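Local coordinates for protein glutathione S-transferase (PDB 3M3M) that probably works as a glutathione transferase, conjugating glutathione to electrophilic substrates, and holds a bound glutathione and a sodium ion in this crystal, at residues 132-146 / 174-187. Sequence-based numbering, arbitrary orientation.
Sequences HKRGYKALDVMEKQL and GGFDLSRYPGIQAW
Where Glu-143 meets Gly-183, the axes of helices 132-146 and 182-187 cross at 71° and come within 8.2 Å, while the chain from Gly-174 starts beside His-132 and follows the first helix, in its N-to-C direction, toward Glu-143. Glu-143 suits the helix start it faces: with CG anti to the backbone N (chi1 -175°) and a bend at chi2, its carboxylate takes two backbone N-H groups, Gly-183 N to OE2 (2.7 Å) and Ile-184 N to OE1 (2.8 Å), on the syn side of each oxygen and somewhat out of the carboxylate plane, and its charge probably interacts well with the helix dipole. Gly-183, with no side chain, leaves room for that carboxylate. Tyr-181, at the N-cap position, gives its OH to Asp-140 OD1 (2.6 Å) from above the carboxylate plane, and Leu-139 CB lies over its ring face. Tyr-136 is sandwiched: the edge of Phe-176 points at one face, the guanidinium of Arg-180 lies flat on the other, and its OH accepts from Asp-177 N (3.0 Å). A leucine in its place would probably leave Asp-177 N without this acceptor and the Arg-180 guanidinium without its flat support. His-132 sets its edge against the face of Phe-176 and sends NE2 almost straight (174°) to Gly-174 O, in the carbonyl plane. The branched Ile-184 fits as a knob among Leu-139, Met-142, Glu-143 and Leu-146, and Leu-146 CD1 makes a CH-pi contact over the five-membered ring of Trp-187. Within the all-helical C-terminal domain, Phe-176 also packs on helix 87-117, and Ile-184 and Trp-187 on helix 159-168, where Trp-187 NE1 hydrogen-bonds Asp-161 OD1.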
ATOM      1  N   HIS A 132      11.525  11.409   8.037  1.00 13.66           N
ATOM      2  CA  HIS A 132      10.770  12.546   7.608  1.00 14.84           C
ATOM      3  C   HIS A 132      11.365  13.230   6.389  1.00 14.25           C
ATOM      4  O   HIS A 132      10.659  13.555   5.464  1.00 12.98           O
ATOM      5  CB  HIS A 132      10.583  13.569   8.760  1.00 15.99           C
ATOM      6  CG  HIS A 132       9.344  13.304   9.549  1.00 16.49           C
ATOM      7  ND1 HIS A 132       8.836  14.203  10.460  1.00 20.30           N
ATOM      8  CD2 HIS A 132       8.570  12.192   9.623  1.00 16.14           C
ATOM      9  CE1 HIS A 132       7.744  13.689  11.009  1.00 22.43           C
ATOM     10  NE2 HIS A 132       7.549  12.470  10.496  1.00 18.91           N
ATOM     11  N   LYS A 133      12.659  13.460   6.395  1.00 13.97           N
ATOM     12  CA  LYS A 133      13.271  14.173   5.253  1.00 12.89           C
ATOM     13  C   LYS A 133      13.099  13.368   3.959  1.00 13.17           C
ATOM     14  O   LYS A 133      12.685  13.961   2.944  1.00 13.58           O
ATOM     15  CB  LYS A 133      14.780  14.394   5.483  1.00 14.89           C
ATOM     16  CG  LYS A 133      14.907  15.534   6.536  1.00 22.36           C
ATOM     17  CD  LYS A 133      16.384  15.948   6.770  1.00 33.09           C
ATOM     18  CE  LYS A 133      16.383  16.883   8.020  1.00 39.36           C
ATOM     19  NZ  LYS A 133      17.759  17.435   8.232  1.00 47.22           N
ATOM     20  N   ARG A 134      13.291  12.053   4.035  1.00 11.83           N
ATOM     21  CA  ARG A 134      13.253  11.259   2.811  1.00 12.15           C
ATOM     22  C   ARG A 134      11.789  11.062   2.418  1.00 11.52           C
ATOM     23  O   ARG A 134      11.508  10.980   1.193  1.00 11.18           O
ATOM     24  CB  ARG A 134      13.972   9.892   2.988  1.00 14.01           C
ATOM     25  CG  ARG A 134      15.469  10.168   3.172  1.00 18.88           C
ATOM     26  CD  ARG A 134      16.358   8.933   3.304  1.00 29.37           C
ATOM     27  NE  ARG A 134      17.206   8.789   2.117  1.00 41.85           N
ATOM     28  CZ  ARG A 134      17.915   7.698   1.820  1.00 45.42           C
ATOM     29  NH1 ARG A 134      18.613   7.677   0.690  1.00 50.39           N
ATOM     30  NH2 ARG A 134      17.927   6.627   2.640  1.00 43.50           N
ATOM     31  N   GLY A 135      10.888  10.936   3.399  1.00 10.11           N
ATOM     32  CA  GLY A 135       9.446  10.727   3.023  1.00  9.86           C
ATOM     33  C   GLY A 135       8.897  11.958   2.372  1.00 10.20           C
ATOM     34  O   GLY A 135       8.147  11.886   1.411  1.00 10.26           O
ATOM     35  N   TYR A 136       9.256  13.119   2.864  1.00  9.66           N
ATOM     36  CA  TYR A 136       8.792  14.353   2.249  1.00  9.04           C
ATOM     37  C   TYR A 136       9.311  14.472   0.799  1.00 10.23           C
ATOM     38  O   TYR A 136       8.662  14.983  -0.041  1.00 12.45           O
ATOM     39  CB  TYR A 136       9.219  15.554   3.100  1.00 10.64           C
ATOM     40  CG  TYR A 136       8.270  15.889   4.235  1.00  9.59           C
ATOM     41  CD1 TYR A 136       6.902  16.036   4.028  1.00  9.88           C
ATOM     42  CD2 TYR A 136       8.738  16.085   5.508  1.00 12.65           C
ATOM     43  CE1 TYR A 136       6.034  16.370   5.093  1.00 10.42           C
ATOM     44  CE2 TYR A 136       7.880  16.400   6.540  1.00 13.35           C
ATOM     45  CZ  TYR A 136       6.540  16.548   6.327  1.00 14.01           C
ATOM     46  OH  TYR A 136       5.749  16.847   7.382  1.00 14.80           O
ATOM     47  N   LYS A 137      10.527  14.053   0.562  1.00 10.40           N
ATOM     48  CA  LYS A 137      11.060  14.060  -0.796  1.00 11.42           C
ATOM     49  C   LYS A 137      10.155  13.240  -1.725  1.00 10.43           C
ATOM     50  O   LYS A 137       9.892  13.596  -2.842  1.00 12.13           O
ATOM     51  CB  LYS A 137      12.505  13.530  -0.802  1.00 10.73           C
ATOM     52  CG  LYS A 137      13.173  13.438  -2.175  1.00 18.17           C
ATOM     53  CD  LYS A 137      14.670  12.920  -1.982  1.00 24.46           C
ATOM     54  CE  LYS A 137      15.465  12.715  -3.283  1.00 23.77           C
ATOM     55  NZ  LYS A 137      14.666  11.924  -4.370  1.00 22.40           N
ATOM     56  N   ALA A 138       9.717  12.054  -1.253  1.00  9.74           N
ATOM     57  CA  ALA A 138       8.794  11.227  -2.075  1.00  7.77           C
ATOM     58  C   ALA A 138       7.424  11.921  -2.245  1.00  8.29           C
ATOM     59  O   ALA A 138       6.837  11.897  -3.338  1.00 10.06           O
ATOM     60  CB  ALA A 138       8.610   9.831  -1.382  1.00  7.27           C
ATOM     61  N   LEU A 139       6.886  12.517  -1.167  1.00  8.42           N
ATOM     62  CA  LEU A 139       5.591  13.219  -1.311  1.00  9.06           C
ATOM     63  C   LEU A 139       5.725  14.414  -2.279  1.00  9.48           C
ATOM     64  O   LEU A 139       4.797  14.645  -3.069  1.00  9.41           O
ATOM     65  CB  LEU A 139       5.113  13.704   0.083  1.00 10.07           C
ATOM     66  CG  LEU A 139       4.860  12.544   1.102  1.00 11.77           C
ATOM     67  CD1 LEU A 139       4.612  13.147   2.551  1.00 11.14           C
ATOM     68  CD2 LEU A 139       3.617  11.747   0.622  1.00 10.74           C
ATOM     69  N   ASP A 140       6.936  15.012  -2.320  1.00 10.07           N
ATOM     70  CA  ASP A 140       7.143  16.080  -3.271  1.00  9.51           C
ATOM     71  C   ASP A 140       7.071  15.604  -4.700  1.00 10.44           C
ATOM     72  O   ASP A 140       6.462  16.249  -5.569  1.00 10.76           O
ATOM     73  CB  ASP A 140       8.527  16.751  -3.080  1.00  8.31           C
ATOM     74  CG  ASP A 140       8.645  17.573  -1.817  1.00 13.12           C
ATOM     75  OD1 ASP A 140       7.606  17.919  -1.148  1.00 14.42           O
ATOM     76  OD2 ASP A 140       9.824  17.793  -1.421  1.00 12.96           O
ATOM     77  N   VAL A 141       7.642  14.430  -4.986  1.00  8.37           N
ATOM     78  CA  VAL A 141       7.473  13.838  -6.340  1.00  9.44           C
ATOM     79  C   VAL A 141       5.996  13.620  -6.748  1.00 10.04           C
ATOM     80  O   VAL A 141       5.575  13.942  -7.883  1.00 10.89           O
ATOM     81  CB  VAL A 141       8.250  12.488  -6.427  1.00  9.17           C
ATOM     82  CG1 VAL A 141       7.974  11.809  -7.790  1.00 11.51           C
ATOM     83  CG2 VAL A 141       9.799  12.750  -6.211  1.00  7.38           C
HETATM   84  N   MSE A 142       5.227  13.038  -5.795  1.00  9.15           N
HETATM   85  CA  MSE A 142       3.825  12.766  -6.052  1.00  8.88           C
HETATM   86  C   MSE A 142       3.073  14.117  -6.273  1.00  9.38           C
HETATM   87  O   MSE A 142       2.187  14.151  -7.115  1.00  9.14           O
HETATM   88  CB  MSE A 142       3.210  12.026  -4.803  1.00 11.04           C
HETATM   89  CG  MSE A 142       3.740  10.586  -4.782  1.00 10.70           C
HETATM   90 SE   MSE A 142       3.062   9.839  -3.039  1.00 20.53          SE
HETATM   91  CE  MSE A 142       1.072   9.956  -3.503  1.00  9.48           C
ATOM     92  N   GLU A 143       3.364  15.106  -5.425  1.00 10.17           N
ATOM     93  CA  GLU A 143       2.702  16.462  -5.515  1.00 11.28           C
ATOM     94  C   GLU A 143       2.928  17.055  -6.887  1.00 12.87           C
ATOM     95  O   GLU A 143       1.997  17.583  -7.512  1.00 12.55           O
ATOM     96  CB  GLU A 143       3.200  17.382  -4.401  1.00 13.40           C
ATOM     97  CG  GLU A 143       2.457  18.813  -4.328  1.00 11.57           C
ATOM     98  CD  GLU A 143       1.035  18.696  -3.821  1.00 16.95           C
ATOM     99  OE1 GLU A 143       0.645  17.560  -3.353  1.00 11.62           O
ATOM    100  OE2 GLU A 143       0.358  19.755  -3.863  1.00 14.19           O
ATOM    101  N   LYS A 144       4.175  17.004  -7.399  1.00 12.69           N
ATOM    102  CA  LYS A 144       4.341  17.510  -8.768  1.00 12.90           C
ATOM    103  C   LYS A 144       3.526  16.760  -9.798  1.00 12.70           C
ATOM    104  O   LYS A 144       2.930  17.346 -10.712  1.00 13.34           O
ATOM    105  CB  LYS A 144       5.845  17.441  -9.090  1.00 12.71           C
ATOM    106  CG  LYS A 144       6.561  18.582  -8.347  1.00 14.75           C
ATOM    107  CD  LYS A 144       8.121  18.481  -8.621  1.00 16.60           C
ATOM    108  CE  LYS A 144       8.991  19.562  -7.891  1.00 20.39           C
ATOM    109  NZ  LYS A 144       9.085  19.257  -6.360  1.00 19.22           N
ATOM    110  N   GLN A 145       3.475  15.417  -9.737  1.00  9.50           N
ATOM    111  CA  GLN A 145       2.728  14.728 -10.702  1.00  9.39           C
ATOM    112  C   GLN A 145       1.213  15.028 -10.600  1.00 10.38           C
ATOM    113  O   GLN A 145       0.577  15.186 -11.614  1.00 12.31           O
ATOM    114  CB  GLN A 145       2.951  13.145 -10.600  1.00  8.67           C
ATOM    115  CG  GLN A 145       2.123  12.300 -11.598  1.00 11.72           C
ATOM    116  CD  GLN A 145       2.586  12.526 -13.073  1.00 18.48           C
ATOM    117  OE1 GLN A 145       3.776  12.499 -13.339  1.00 17.08           O
ATOM    118  NE2 GLN A 145       1.679  12.893 -13.954  1.00 18.76           N
ATOM    119  N   LEU A 146       0.697  15.066  -9.376  1.00  9.34           N
ATOM    120  CA  LEU A 146      -0.759  15.152  -9.184  1.00 10.54           C
ATOM    121  C   LEU A 146      -1.164  16.649  -9.369  1.00 15.07           C
ATOM    122  O   LEU A 146      -2.348  16.970  -9.282  1.00 15.84           O
ATOM    123  CB  LEU A 146      -1.088  14.664  -7.783  1.00 11.65           C
ATOM    124  CG  LEU A 146      -0.901  13.112  -7.757  1.00  8.13           C
ATOM    125  CD1 LEU A 146      -0.943  12.675  -6.304  1.00 11.93           C
ATOM    126  CD2 LEU A 146      -1.969  12.365  -8.669  1.00  9.94           C
ATOM    127  N   GLY A 174       2.355   9.060  11.008  1.00 12.80           N
ATOM    128  CA  GLY A 174       3.836   9.063  11.110  1.00 12.38           C
ATOM    129  C   GLY A 174       4.383  10.520  11.145  1.00 13.22           C
ATOM    130  O   GLY A 174       5.615  10.723  11.022  1.00 12.52           O
ATOM    131  N   GLY A 175       3.479  11.497  11.371  1.00 13.61           N
ATOM    132  CA  GLY A 175       3.900  12.890  11.578  1.00 14.55           C
ATOM    133  C   GLY A 175       4.126  13.728  10.342  1.00 15.60           C
ATOM    134  O   GLY A 175       4.585  14.874  10.435  1.00 16.72           O
ATOM    135  N   PHE A 176       3.812  13.207   9.170  1.00 13.14           N
ATOM    136  CA  PHE A 176       3.765  14.039   7.960  1.00 12.79           C
ATOM    137  C   PHE A 176       2.554  14.944   7.862  1.00 13.81           C
ATOM    138  O   PHE A 176       1.400  14.530   8.073  1.00 15.11           O
ATOM    139  CB  PHE A 176       3.858  13.158   6.656  1.00 11.94           C
ATOM    140  CG  PHE A 176       5.087  12.298   6.638  1.00 11.82           C
ATOM    141  CD1 PHE A 176       6.298  12.790   6.035  1.00 11.33           C
ATOM    142  CD2 PHE A 176       5.077  10.990   7.193  1.00  8.13           C
ATOM    143  CE1 PHE A 176       7.492  11.955   6.027  1.00  9.20           C
ATOM    144  CE2 PHE A 176       6.297  10.197   7.198  1.00  8.41           C
ATOM    145  CZ  PHE A 176       7.480  10.690   6.627  1.00 10.56           C
ATOM    146  N   ASP A 177       2.815  16.195   7.471  1.00 14.51           N
ATOM    147  CA  ASP A 177       1.745  17.172   7.430  1.00 15.05           C
ATOM    148  C   ASP A 177       1.267  17.300   6.003  1.00 15.64           C
ATOM    149  O   ASP A 177       1.908  17.977   5.144  1.00 14.66           O
ATOM    150  CB  ASP A 177       2.307  18.505   7.943  1.00 16.95           C
ATOM    151  CG  ASP A 177       1.291  19.632   7.897  1.00 20.37           C
ATOM    152  OD1 ASP A 177       0.097  19.468   7.511  1.00 19.00           O
ATOM    153  OD2 ASP A 177       1.727  20.773   8.294  1.00 22.28           O
ATOM    154  N   LEU A 178       0.134  16.647   5.710  1.00 13.60           N
ATOM    155  CA  LEU A 178      -0.307  16.613   4.324  1.00 14.43           C
ATOM    156  C   LEU A 178      -0.940  17.918   3.933  1.00 13.93           C
ATOM    157  O   LEU A 178      -1.305  18.084   2.803  1.00 14.36           O
ATOM    158  CB  LEU A 178      -1.332  15.452   4.061  1.00 15.58           C
ATOM    159  CG  LEU A 178      -0.615  14.056   4.253  1.00 18.61           C
ATOM    160  CD1 LEU A 178      -1.637  13.011   4.016  1.00 26.19           C
ATOM    161  CD2 LEU A 178       0.538  13.875   3.282  1.00 21.98           C
ATOM    162  N   SER A 179      -1.144  18.858   4.898  1.00 16.08           N
ATOM    163  CA  SER A 179      -1.706  20.171   4.466  1.00 16.22           C
ATOM    164  C   SER A 179      -0.708  20.923   3.582  1.00 17.03           C
ATOM    165  O   SER A 179      -1.120  21.817   2.836  1.00 18.04           O
ATOM    166  CB  SER A 179      -2.109  21.097   5.654  1.00 16.92           C
ATOM    167  OG  SER A 179      -0.919  21.583   6.323  1.00 19.68           O
ATOM    168  N   ARG A 180       0.582  20.527   3.597  1.00 15.48           N
ATOM    169  CA  ARG A 180       1.594  21.028   2.680  1.00 15.56           C
ATOM    170  C   ARG A 180       1.424  20.508   1.224  1.00 15.73           C
ATOM    171  O   ARG A 180       2.092  21.023   0.273  1.00 14.30           O
ATOM    172  CB  ARG A 180       2.971  20.582   3.180  1.00 16.22           C
ATOM    173  CG  ARG A 180       3.289  20.988   4.622  1.00 19.80           C
ATOM    174  CD  ARG A 180       4.740  20.615   4.807  1.00 23.80           C
ATOM    175  NE  ARG A 180       5.121  20.853   6.177  1.00 23.97           N
ATOM    176  CZ  ARG A 180       6.303  20.486   6.694  1.00 26.02           C
ATOM    177  NH1 ARG A 180       7.220  19.836   5.945  1.00 21.53           N
ATOM    178  NH2 ARG A 180       6.545  20.740   7.987  1.00 26.42           N
ATOM    179  N   TYR A 181       0.513  19.540   1.042  1.00 13.79           N
ATOM    180  CA  TYR A 181       0.351  18.819  -0.233  1.00 13.00           C
ATOM    181  C   TYR A 181      -1.102  18.829  -0.703  1.00 14.13           C
ATOM    182  O   TYR A 181      -1.826  17.804  -0.697  1.00 13.47           O
ATOM    183  CB  TYR A 181       0.827  17.343   0.001  1.00 12.24           C
ATOM    184  CG  TYR A 181       2.311  17.324   0.317  1.00 10.52           C
ATOM    185  CD1 TYR A 181       3.242  17.401  -0.732  1.00 13.83           C
ATOM    186  CD2 TYR A 181       2.779  17.261   1.628  1.00 13.57           C
ATOM    187  CE1 TYR A 181       4.626  17.400  -0.455  1.00 13.36           C
ATOM    188  CE2 TYR A 181       4.203  17.315   1.927  1.00 15.53           C
ATOM    189  CZ  TYR A 181       5.099  17.351   0.813  1.00 10.03           C
ATOM    190  OH  TYR A 181       6.433  17.371   1.110  1.00 13.75           O
ATOM    191  N   PRO A 182      -1.573  19.984  -1.205  1.00 14.31           N
ATOM    192  CA  PRO A 182      -2.956  19.967  -1.659  1.00 11.17           C
ATOM    193  C   PRO A 182      -3.251  19.156  -2.871  1.00 11.50           C
ATOM    194  O   PRO A 182      -4.471  18.707  -3.070  1.00 13.06           O
ATOM    195  CB  PRO A 182      -3.284  21.483  -1.966  1.00 13.05           C
ATOM    196  CG  PRO A 182      -1.839  22.098  -2.120  1.00 14.49           C
ATOM    197  CD  PRO A 182      -0.965  21.339  -1.187  1.00 12.96           C
ATOM    198  N   GLY A 183      -2.236  18.918  -3.718  1.00  9.98           N
ATOM    199  CA  GLY A 183      -2.516  18.058  -4.847  1.00 10.19           C
ATOM    200  C   GLY A 183      -2.702  16.610  -4.339  1.00  9.79           C
ATOM    201  O   GLY A 183      -3.561  15.885  -4.860  1.00 11.12           O
ATOM    202  N   ILE A 184      -1.842  16.193  -3.404  1.00 10.85           N
ATOM    203  CA  ILE A 184      -2.068  14.833  -2.738  1.00 10.57           C
ATOM    204  C   ILE A 184      -3.451  14.740  -2.070  1.00 11.93           C
ATOM    205  O   ILE A 184      -4.191  13.789  -2.270  1.00 10.90           O
ATOM    206  CB  ILE A 184      -0.976  14.478  -1.787  1.00  9.48           C
ATOM    207  CG1 ILE A 184       0.345  14.368  -2.625  1.00 12.04           C
ATOM    208  CG2 ILE A 184      -1.263  13.094  -1.052  1.00  9.52           C
ATOM    209  CD1 ILE A 184       1.610  13.942  -1.727  1.00 11.80           C
ATOM    210  N   GLN A 185      -3.819  15.785  -1.331  1.00 12.49           N
ATOM    211  CA  GLN A 185      -5.114  15.743  -0.648  1.00 13.36           C
ATOM    212  C   GLN A 185      -6.242  15.630  -1.660  1.00 14.46           C
ATOM    213  O   GLN A 185      -7.191  14.853  -1.444  1.00 14.55           O
ATOM    214  CB  GLN A 185      -5.252  16.971   0.300  1.00 14.33           C
ATOM    215  CG  GLN A 185      -4.291  17.036   1.415  1.00 15.72           C
ATOM    216  CD  GLN A 185      -4.539  18.344   2.250  1.00 18.27           C
ATOM    217  OE1 GLN A 185      -4.596  19.457   1.674  1.00 20.53           O
ATOM    218  NE2 GLN A 185      -4.603  18.200   3.573  1.00 21.21           N
ATOM    219  N   ALA A 186      -6.191  16.332  -2.800  1.00 14.72           N
ATOM    220  CA  ALA A 186      -7.306  16.272  -3.758  1.00 14.69           C
ATOM    221  C   ALA A 186      -7.332  14.893  -4.442  1.00 15.82           C
ATOM    222  O   ALA A 186      -8.353  14.351  -4.769  1.00 14.64           O
ATOM    223  CB  ALA A 186      -7.157  17.410  -4.847  1.00 15.73           C
ATOM    224  N   TRP A 187      -6.132  14.316  -4.653  1.00 13.00           N
ATOM    225  CA  TRP A 187      -6.079  12.933  -5.161  1.00 12.11           C
ATOM    226  C   TRP A 187      -6.649  11.908  -4.160  1.00 11.38           C
ATOM    227  O   TRP A 187      -7.389  10.948  -4.563  1.00 13.39           O
ATOM    228  CB  TRP A 187      -4.613  12.650  -5.506  1.00 11.14           C
ATOM    229  CG  TRP A 187      -4.238  11.203  -5.733  1.00 10.63           C
ATOM    230  CD1 TRP A 187      -4.343  10.460  -6.849  1.00  8.73           C
ATOM    231  CD2 TRP A 187      -3.553  10.405  -4.754  1.00  9.73           C
ATOM    232  NE1 TRP A 187      -3.808   9.153  -6.614  1.00 10.01           N
ATOM    233  CE2 TRP A 187      -3.271   9.132  -5.357  1.00 10.04           C
ATOM    234  CE3 TRP A 187      -3.152  10.677  -3.434  1.00  6.99           C
ATOM    235  CZ2 TRP A 187      -2.586   8.062  -4.649  1.00  9.57           C
ATOM    236  CZ3 TRP A 187      -2.458   9.615  -2.704  1.00 11.66           C
ATOM    237  CH2 TRP A 187      -2.191   8.339  -3.348  1.00  7.26           C
TER
HETATM  238  O   HOH W   1       6.750  17.320   9.691  1.00 24.16           O
HETATM  239  O   HOH W   2      -4.503  16.395  -7.422  1.00 13.15           O